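Local coordinates for Melibiose/raffinose/stachyose-binding protein MelE (PDB 4R6H) that binds melibiose, raffinose and stachyose as the solute-binding component of an ABC transporter that imports these sugars, at residues 38-43 against 93-98; 48-53 against 68-73; 137-142 against 307-312. One frame throughout, in Å; residues are numbered along the deposited sequence. Where two conformers were deposited one is given.

Contact 1. Residues 38-43 against 93-98; sequences YSTMST and DTHGWG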
# COMPACT_ATOMS: atom_id res chain seq x y z
N TYR A 38 -8.64 -9.34 -14.91
CA TYR A 38 -8.18 -9.85 -13.62
C TYR A 38 -7.96 -8.67 -12.66
O TYR A 38 -7.42 -7.63 -13.08
CB TYR A 38 -6.83 -10.58 -13.75
CG TYR A 38 -6.84 -12.07 -14.01
CD1 TYR A 38 -7.82 -12.68 -14.77
CD2 TYR A 38 -5.80 -12.85 -13.49
CE1 TYR A 38 -7.80 -14.07 -14.99
CE2 TYR A 38 -5.76 -14.22 -13.69
CZ TYR A 38 -6.75 -14.82 -14.44
OH TYR A 38 -6.66 -16.19 -14.63
N SER A 39 -8.31 -8.88 -11.39
CA SER A 39 -8.26 -7.88 -10.36
C SER A 39 -7.78 -8.45 -9.03
O SER A 39 -8.23 -9.57 -8.67
CB SER A 39 -9.64 -7.22 -10.19
OG SER A 39 -9.64 -6.31 -9.08
N THR A 40 -6.96 -7.68 -8.31
CA THR A 40 -6.59 -8.03 -6.91
C THR A 40 -7.53 -7.46 -5.83
O THR A 40 -7.22 -7.58 -4.65
CB THR A 40 -5.15 -7.60 -6.57
OG1 THR A 40 -5.02 -6.16 -6.48
CG2 THR A 40 -4.15 -8.20 -7.54
N MET A 41 -8.63 -6.86 -6.25
CA MET A 41 -9.58 -6.30 -5.28
C MET A 41 -10.07 -7.39 -4.35
O MET A 41 -10.25 -8.52 -4.76
CB MET A 41 -10.75 -5.62 -5.97
CG MET A 41 -10.37 -4.35 -6.66
SD MET A 41 -11.76 -3.56 -7.47
CE MET A 41 -10.97 -2.28 -8.42
N SER A 42 -10.31 -7.02 -3.11
CA SER A 42 -10.55 -7.97 -2.01
C SER A 42 -11.89 -7.80 -1.30
O SER A 42 -12.44 -8.77 -0.82
CB SER A 42 -9.39 -7.92 -1.00
OG SER A 42 -9.14 -6.61 -0.55
N THR A 43 -12.41 -6.60 -1.23
CA THR A 43 -13.61 -6.35 -0.41
C THR A 43 -14.89 -6.45 -1.21
O THR A 43 -14.90 -6.34 -2.47
CB THR A 43 -13.59 -4.97 0.28
OG1 THR A 43 -13.95 -3.96 -0.66
CG2 THR A 43 -12.26 -4.65 0.93
N ASP A 93 -4.49 -6.44 -13.32
CA ASP A 93 -4.05 -5.53 -12.25
C ASP A 93 -2.56 -5.74 -12.00
O ASP A 93 -2.09 -6.88 -11.75
CB ASP A 93 -4.88 -5.90 -11.04
CG ASP A 93 -4.77 -4.91 -9.85
OD1 ASP A 93 -3.90 -4.03 -9.85
OD2 ASP A 93 -5.60 -5.11 -8.90
N THR A 94 -1.79 -4.66 -12.09
CA THR A 94 -0.37 -4.77 -11.81
C THR A 94 -0.00 -4.62 -10.32
O THR A 94 1.11 -4.96 -9.94
CB THR A 94 0.43 -3.77 -12.65
OG1 THR A 94 -0.02 -2.45 -12.38
CG2 THR A 94 0.22 -4.05 -14.14
N HIS A 95 -0.92 -4.10 -9.51
CA HIS A 95 -0.84 -4.00 -8.05
C HIS A 95 0.53 -3.71 -7.45
O HIS A 95 0.97 -4.41 -6.53
CB HIS A 95 -1.48 -5.24 -7.41
CG HIS A 95 -0.74 -6.53 -7.64
ND1 HIS A 95 -0.09 -7.20 -6.63
CD2 HIS A 95 -0.66 -7.33 -8.73
CE1 HIS A 95 0.43 -8.32 -7.11
NE2 HIS A 95 0.08 -8.43 -8.37
N GLY A 96 1.18 -2.68 -7.98
CA GLY A 96 2.49 -2.22 -7.46
C GLY A 96 3.71 -2.80 -8.11
O GLY A 96 4.82 -2.47 -7.70
N TRP A 97 3.51 -3.64 -9.11
CA TRP A 97 4.59 -4.32 -9.81
C TRP A 97 4.59 -4.04 -11.31
O TRP A 97 5.14 -4.83 -12.07
CB TRP A 97 4.47 -5.83 -9.57
CG TRP A 97 4.59 -6.28 -8.15
CD1 TRP A 97 3.57 -6.41 -7.23
CD2 TRP A 97 5.78 -6.67 -7.48
NE1 TRP A 97 4.08 -6.84 -6.03
CE2 TRP A 97 5.43 -7.01 -6.15
CE3 TRP A 97 7.12 -6.77 -7.88
CZ2 TRP A 97 6.37 -7.47 -5.22
CZ3 TRP A 97 8.06 -7.21 -6.94
CH2 TRP A 97 7.67 -7.54 -5.62
N GLY A 98 3.98 -2.92 -11.71
CA GLY A 98 3.80 -2.58 -13.13
C GLY A 98 5.05 -2.67 -13.99
O GLY A 98 5.09 -3.37 -15.02
O HOH W 1 -8.12 -4.25 -9.80
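The side chains of Thr-40 and Asp-93 cross at about a right angle, and one carboxylate oxygen receives both donors of the threonine. Thr-40 OG1 gives a hydrogen bond of 2.7 Å to Asp-93 OD2, coming from well above the carboxylate plane. The backbone N of Thr-40 reaches the same OD2 at 3.0 Å on its anti side, much nearer that plane. With OG1 between its own backbone N and carbonyl carbon (chi1 70°), the methyl CG2 falls beside the backbone N and meets the His-95 ring. There CG2 rests over one face of the imidazole, off centre and 4.0 Å from the ring centroid, in a CH-pi contact; Trp-97 CD1 lies over the opposite face. Water 1 donates to Asp-93 OD2 and also bonds Ser-39 OG, which accepts from Met-41 N in an ST turn. The second carboxylate oxygen, OD1, closes an Asx turn with His-95 N and takes a further bond from the backbone N of Thr-310. The example illustrates how a buried acid can order two loops at once: five donors share its two oxygens, an arrangement that would probably favour the ionised carboxylate and that fixes its rotation.

Contact 2. Residues 48-53 against 68-73; sequences DTFRKL and LHFPGN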
# COMPACT_ATOMS: atom_id res chain seq x y z
N ASP A 48 -18.23 -5.72 -5.82
CA ASP A 48 -19.59 -5.41 -6.26
C ASP A 48 -19.65 -4.16 -7.15
O ASP A 48 -20.34 -4.12 -8.15
CB ASP A 48 -20.55 -5.26 -5.07
CG ASP A 48 -20.67 -6.54 -4.24
OD1 ASP A 48 -20.18 -7.61 -4.68
OD2 ASP A 48 -21.23 -6.45 -3.11
N THR A 49 -18.90 -3.12 -6.80
CA THR A 49 -18.89 -1.92 -7.57
C THR A 49 -18.25 -2.15 -8.95
O THR A 49 -18.71 -1.59 -9.94
CB THR A 49 -18.21 -0.76 -6.81
OG1 THR A 49 -18.95 -0.48 -5.61
CG2 THR A 49 -18.12 0.50 -7.64
N PHE A 50 -17.15 -2.90 -8.98
CA PHE A 50 -16.51 -3.23 -10.25
C PHE A 50 -17.49 -4.02 -11.14
O PHE A 50 -17.63 -3.67 -12.32
CB PHE A 50 -15.18 -3.95 -9.99
CG PHE A 50 -14.13 -3.80 -11.08
CD1 PHE A 50 -14.40 -3.23 -12.33
CD2 PHE A 50 -12.84 -4.27 -10.86
CE1 PHE A 50 -13.42 -3.14 -13.29
CE2 PHE A 50 -11.86 -4.17 -11.82
CZ PHE A 50 -12.15 -3.63 -13.05
N ARG A 51 -18.24 -4.97 -10.57
CA ARG A 51 -19.24 -5.70 -11.35
C ARG A 51 -20.35 -4.76 -11.85
O ARG A 51 -20.78 -4.91 -12.98
CB ARG A 51 -19.83 -6.85 -10.54
CG ARG A 51 -18.84 -7.98 -10.30
CD ARG A 51 -19.49 -9.18 -9.65
NE ARG A 51 -18.48 -10.12 -9.14
CZ ARG A 51 -18.19 -10.29 -7.84
NH1 ARG A 51 -18.84 -9.62 -6.88
NH2 ARG A 51 -17.25 -11.17 -7.50
N LYS A 52 -20.78 -3.80 -11.03
CA LYS A 52 -21.83 -2.90 -11.46
C LYS A 52 -21.32 -2.02 -12.62
O LYS A 52 -22.02 -1.77 -13.58
CB LYS A 52 -22.40 -2.11 -10.26
CG LYS A 52 -21.95 -0.67 -10.09
CD LYS A 52 -23.04 0.27 -10.56
CE LYS A 52 -23.91 0.74 -9.40
NZ LYS A 52 -24.48 2.07 -9.68
N LEU A 53 -20.06 -1.56 -12.55
CA LEU A 53 -19.53 -0.78 -13.62
C LEU A 53 -19.32 -1.61 -14.89
O LEU A 53 -19.51 -1.11 -15.97
CB LEU A 53 -18.22 -0.09 -13.18
CG LEU A 53 -18.42 1.07 -12.22
CD1 LEU A 53 -17.04 1.49 -11.71
CD2 LEU A 53 -19.14 2.26 -12.83
N LEU A 68 -15.03 -10.89 -15.30
CA LEU A 68 -14.27 -10.31 -14.20
C LEU A 68 -13.86 -11.41 -13.24
O LEU A 68 -14.71 -12.17 -12.74
CB LEU A 68 -15.12 -9.28 -13.44
CG LEU A 68 -14.79 -7.82 -13.55
CD1 LEU A 68 -15.85 -7.03 -12.79
CD2 LEU A 68 -13.35 -7.54 -13.07
N HIS A 69 -12.56 -11.49 -12.98
CA HIS A 69 -11.98 -12.48 -12.08
C HIS A 69 -11.30 -11.81 -10.92
O HIS A 69 -10.48 -10.90 -11.11
CB HIS A 69 -10.91 -13.27 -12.82
CG HIS A 69 -11.43 -14.08 -13.95
ND1 HIS A 69 -11.39 -15.46 -13.95
CD2 HIS A 69 -11.98 -13.73 -15.14
CE1 HIS A 69 -11.91 -15.92 -15.07
NE2 HIS A 69 -12.28 -14.89 -15.81
N PHE A 70 -11.56 -12.33 -9.72
CA PHE A 70 -10.90 -11.92 -8.48
C PHE A 70 -10.24 -13.15 -7.85
O PHE A 70 -10.77 -13.71 -6.89
CB PHE A 70 -11.90 -11.30 -7.52
CG PHE A 70 -12.65 -10.12 -8.09
CD1 PHE A 70 -12.05 -8.87 -8.15
CD2 PHE A 70 -13.96 -10.25 -8.56
CE1 PHE A 70 -12.74 -7.78 -8.65
CE2 PHE A 70 -14.64 -9.14 -9.08
CZ PHE A 70 -14.01 -7.91 -9.15
N PRO A 71 -9.07 -13.54 -8.36
CA PRO A 71 -8.39 -14.79 -7.91
C PRO A 71 -7.91 -14.80 -6.46
O PRO A 71 -7.47 -15.85 -5.98
CB PRO A 71 -7.16 -14.87 -8.83
CG PRO A 71 -7.44 -14.01 -9.98
CD PRO A 71 -8.36 -12.92 -9.49
N GLY A 72 -7.92 -13.67 -5.78
CA GLY A 72 -7.43 -13.60 -4.39
C GLY A 72 -6.00 -14.09 -4.23
O GLY A 72 -5.09 -13.62 -4.92
N ASN A 73 -5.78 -15.02 -3.31
CA ASN A 73 -4.42 -15.48 -3.01
C ASN A 73 -3.76 -16.22 -4.16
O ASN A 73 -2.55 -16.37 -4.17
CB ASN A 73 -4.42 -16.38 -1.76
CG ASN A 73 -4.69 -15.62 -0.47
OD1 ASN A 73 -4.36 -14.43 -0.35
ND2 ASN A 73 -5.28 -16.30 0.50
O HOH W 2 -17.49 -11.11 -11.32
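Arg-51 of helix 44-60 reaches over to the end of strand 64-69, and its side chain meets Leu-68 first and Phe-70 last. From CB the chain sets off beside the backbone N (chi1 -69°), which brings CG to 4.0 Å from Leu-68 CD1. It then runs extended through CD to NE, where water 2 accepts a hydrogen bond of 2.6 Å from Arg-51 NE and donates a longer one to Leu-68 O. At CZ the group spreads out: Phe-70 CE2 sits over one face of the guanidinium, whose plane stands 82° from that of the ring, and NH2 comes within 3.6 Å of Phe-70 CD2. The other branch, NH1, makes a salt bridge of 3.3 Å with Asp-48 OD1, one helical turn back, in the plane of the guanidinium.

Deeper in, Phe-50 carries the apolar half. Its ring takes Leu-68 CD2 over one face, 4.0 Å from the centroid and only 14° off the normal, a CH-pi contact, while Phe-50 CD2 meets the edge of the Phe-70 ring at 4.1 Å from CE1. Phe-326 and Met-330 of helix 320-331 also pack on Phe-50. Were Phe-50 an alanine, Leu-68 CD2 and the edge of Phe-70 would probably lose their aromatic partner, and a gap would be likely to open between helix and strand.

The case exemplifies the layering of a beta-alpha-beta unit, built on strand 33-38, helix 44-60 and strand 64-69. Aromatic and leucine carbons fill the interior, and the only polar link between the two segments is the water, so the contact depends chiefly on packing, with the arginine's charge on the more exposed side, beside an acid of its own helix.

Contact 3. Residues 137-142 against 307-312; sequences PINQAK and ERYTLA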
# COMPACT_ATOMS: atom_id res chain seq x y z
N PRO A 137 -4.41 3.85 -13.32
CA PRO A 137 -4.63 3.73 -11.88
C PRO A 137 -6.07 3.96 -11.47
O PRO A 137 -6.59 5.07 -11.55
CB PRO A 137 -3.71 4.81 -11.30
CG PRO A 137 -3.74 5.87 -12.37
CD PRO A 137 -3.84 5.16 -13.69
N ILE A 138 -6.75 2.91 -11.04
CA ILE A 138 -8.11 3.05 -10.57
C ILE A 138 -8.12 3.96 -9.32
O ILE A 138 -9.02 4.76 -9.09
CB ILE A 138 -8.68 1.67 -10.24
CG1 ILE A 138 -8.94 0.90 -11.52
CG2 ILE A 138 -9.90 1.75 -9.32
CD1 ILE A 138 -9.23 -0.57 -11.31
N ASN A 139 -7.08 3.84 -8.52
CA ASN A 139 -6.98 4.55 -7.26
C ASN A 139 -5.52 4.71 -6.92
O ASN A 139 -4.65 4.46 -7.78
CB ASN A 139 -7.75 3.86 -6.13
CG ASN A 139 -7.27 2.48 -5.85
OD1 ASN A 139 -6.32 1.98 -6.46
ND2 ASN A 139 -7.89 1.83 -4.85
N GLN A 140 -5.22 5.13 -5.70
CA GLN A 140 -3.85 5.19 -5.26
C GLN A 140 -3.78 5.03 -3.76
O GLN A 140 -4.68 5.45 -3.06
CB GLN A 140 -3.23 6.52 -5.64
CG GLN A 140 -4.01 7.73 -5.20
CD GLN A 140 -3.31 9.03 -5.54
OE1 GLN A 140 -2.18 9.28 -5.04
NE2 GLN A 140 -3.93 9.84 -6.37
N ALA A 141 -2.68 4.47 -3.30
CA ALA A 141 -2.46 4.25 -1.89
C ALA A 141 -1.54 5.32 -1.34
O ALA A 141 -0.54 5.67 -2.00
CB ALA A 141 -1.83 2.89 -1.64
N LYS A 142 -1.87 5.82 -0.15
CA LYS A 142 -1.05 6.81 0.54
C LYS A 142 -1.08 6.50 2.03
O LYS A 142 -2.00 6.91 2.74
CB LYS A 142 -1.50 8.24 0.24
CG LYS A 142 -1.15 8.74 -1.16
CD LYS A 142 -1.42 10.23 -1.35
CE LYS A 142 -2.89 10.56 -1.53
NZ LYS A 142 -3.02 12.02 -1.85
N GLU A 307 0.76 2.90 -6.65
CA GLU A 307 -0.16 1.91 -7.23
C GLU A 307 -0.90 1.17 -6.18
O GLU A 307 -0.28 0.66 -5.24
CB GLU A 307 0.60 0.81 -7.94
CG GLU A 307 0.97 1.06 -9.35
CD GLU A 307 1.51 -0.19 -10.01
OE1 GLU A 307 2.74 -0.26 -10.25
OE2 GLU A 307 0.74 -1.13 -10.25
N ARG A 308 -2.19 1.02 -6.35
CA ARG A 308 -2.95 0.10 -5.56
C ARG A 308 -3.62 -0.90 -6.51
O ARG A 308 -3.17 -2.06 -6.64
CB ARG A 308 -3.94 0.83 -4.63
CG ARG A 308 -4.93 -0.06 -3.93
CD ARG A 308 -4.35 -0.74 -2.74
NE ARG A 308 -5.44 -1.18 -1.86
CZ ARG A 308 -5.33 -2.15 -0.96
NH1 ARG A 308 -4.18 -2.80 -0.80
NH2 ARG A 308 -6.37 -2.48 -0.21
N TYR A 309 -4.70 -0.47 -7.15
CA TYR A 309 -5.35 -1.27 -8.19
C TYR A 309 -5.18 -0.58 -9.52
O TYR A 309 -5.45 0.60 -9.66
CB TYR A 309 -6.84 -1.44 -7.90
CG TYR A 309 -7.16 -2.02 -6.56
CD1 TYR A 309 -6.54 -3.17 -6.11
CD2 TYR A 309 -8.06 -1.40 -5.75
CE1 TYR A 309 -6.89 -3.71 -4.88
CE2 TYR A 309 -8.39 -1.92 -4.52
CZ TYR A 309 -7.78 -3.06 -4.10
OH TYR A 309 -8.06 -3.64 -2.86
N THR A 310 -4.78 -1.35 -10.54
CA THR A 310 -4.66 -0.81 -11.88
C THR A 310 -5.36 -1.68 -12.92
O THR A 310 -5.73 -2.82 -12.62
CB THR A 310 -3.20 -0.64 -12.34
OG1 THR A 310 -2.64 -1.94 -12.57
CG2 THR A 310 -2.35 0.10 -11.31
N LEU A 311 -5.56 -1.09 -14.08
CA LEU A 311 -5.99 -1.80 -15.29
C LEU A 311 -4.86 -1.57 -16.28
O LEU A 311 -4.68 -0.45 -16.78
CB LEU A 311 -7.32 -1.24 -15.85
CG LEU A 311 -8.53 -1.69 -15.05
CD1 LEU A 311 -9.75 -0.82 -15.33
CD2 LEU A 311 -8.88 -3.16 -15.33
N ALA A 312 -4.14 -2.64 -16.60
CA ALA A 312 -3.15 -2.70 -17.65
C ALA A 312 -3.72 -3.57 -18.76
O ALA A 312 -4.42 -4.55 -18.48
CB ALA A 312 -1.86 -3.30 -17.12
O HOH W 3 -3.35 2.25 -8.67
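Asn-139 holds the backbone of Tyr-309 through its side-chain amide. The backbone N of Tyr-309 donates to Asn-139 OD1 over 3.0 Å, nearly straight at 165° and in the carbonyl plane of the amide. The asparagine reaches across because its CG lies between the backbone N and the carbonyl carbon (chi1 60°). Its amide is then only 18° from parallel to the tyrosine ring, with ND2 at 3.4 Å from Tyr-309 CD2. Arg-308 completes the group: its CB approaches Asn-139 OD1, and its CG stands 3.8 Å above the plane of the Tyr-309 ring, over the centre. One step along, Ile-138 N donates to Tyr-309 O at 3.0 Å in a more bent bond, and Ile-138 CD1 packs on Leu-311 CG at 4.0 Å.

Water 3 occupies the middle of the contact. It donates to Asn-139 O and Tyr-309 O and accepts from Arg-308 N, so it bridges Asn-139 O and Arg-308 N, and gives Tyr-309 O a second donor beside Ile-138 N.

Further out, Thr-343 of helix 333-343 bonds Asn-139 ND2, which would restrain the amide from flipping, and Met-339 of the same helix packs on Ile-138. Gln-140 NE2 is hydrogen-bonded to Asp-119 OD2 and to the carbonyl of Ser-347, while Thr-310 OG1 bonds Thr-94 OG1.

Pro-137 and Thr-310 form an antiparallel non-hydrogen-bonded pair, with CA atoms 4.5 Å apart, in a small sheet where strand 310-313 is central. At the other end of the contact, Ala-141 lies in strand 141-148, and strand 303-306 ends just ahead of Glu-307; both belong to the larger mixed sheet. Such neighbouring antiparallel crossings between two sheets are consistent with the interlobe connections, or hinge, of bacterial solute-binding proteins.

How the contacts relate
The three contacts illustrate how one compact region can gather distant parts of a chain. Contact 2 falls along the sequence between the two segments of contact 1, and contact 3 follows both. Centres lie about 10 Å apart for contacts 1 and 2, 8 Å for contacts 1 and 3, and 14 Å for contacts 2 and 3. Strand 33-38 and helix 44-60 link the first two, while strands 91-92 and 310-313, neighbours in one small sheet, link contact 1 to contact 3. Contact 1 therefore sits between the beta-alpha-beta packing of contact 2 and the crossing strands of contact 3, so the three together run from the core of one lobe to strands consistent with the connection between lobes.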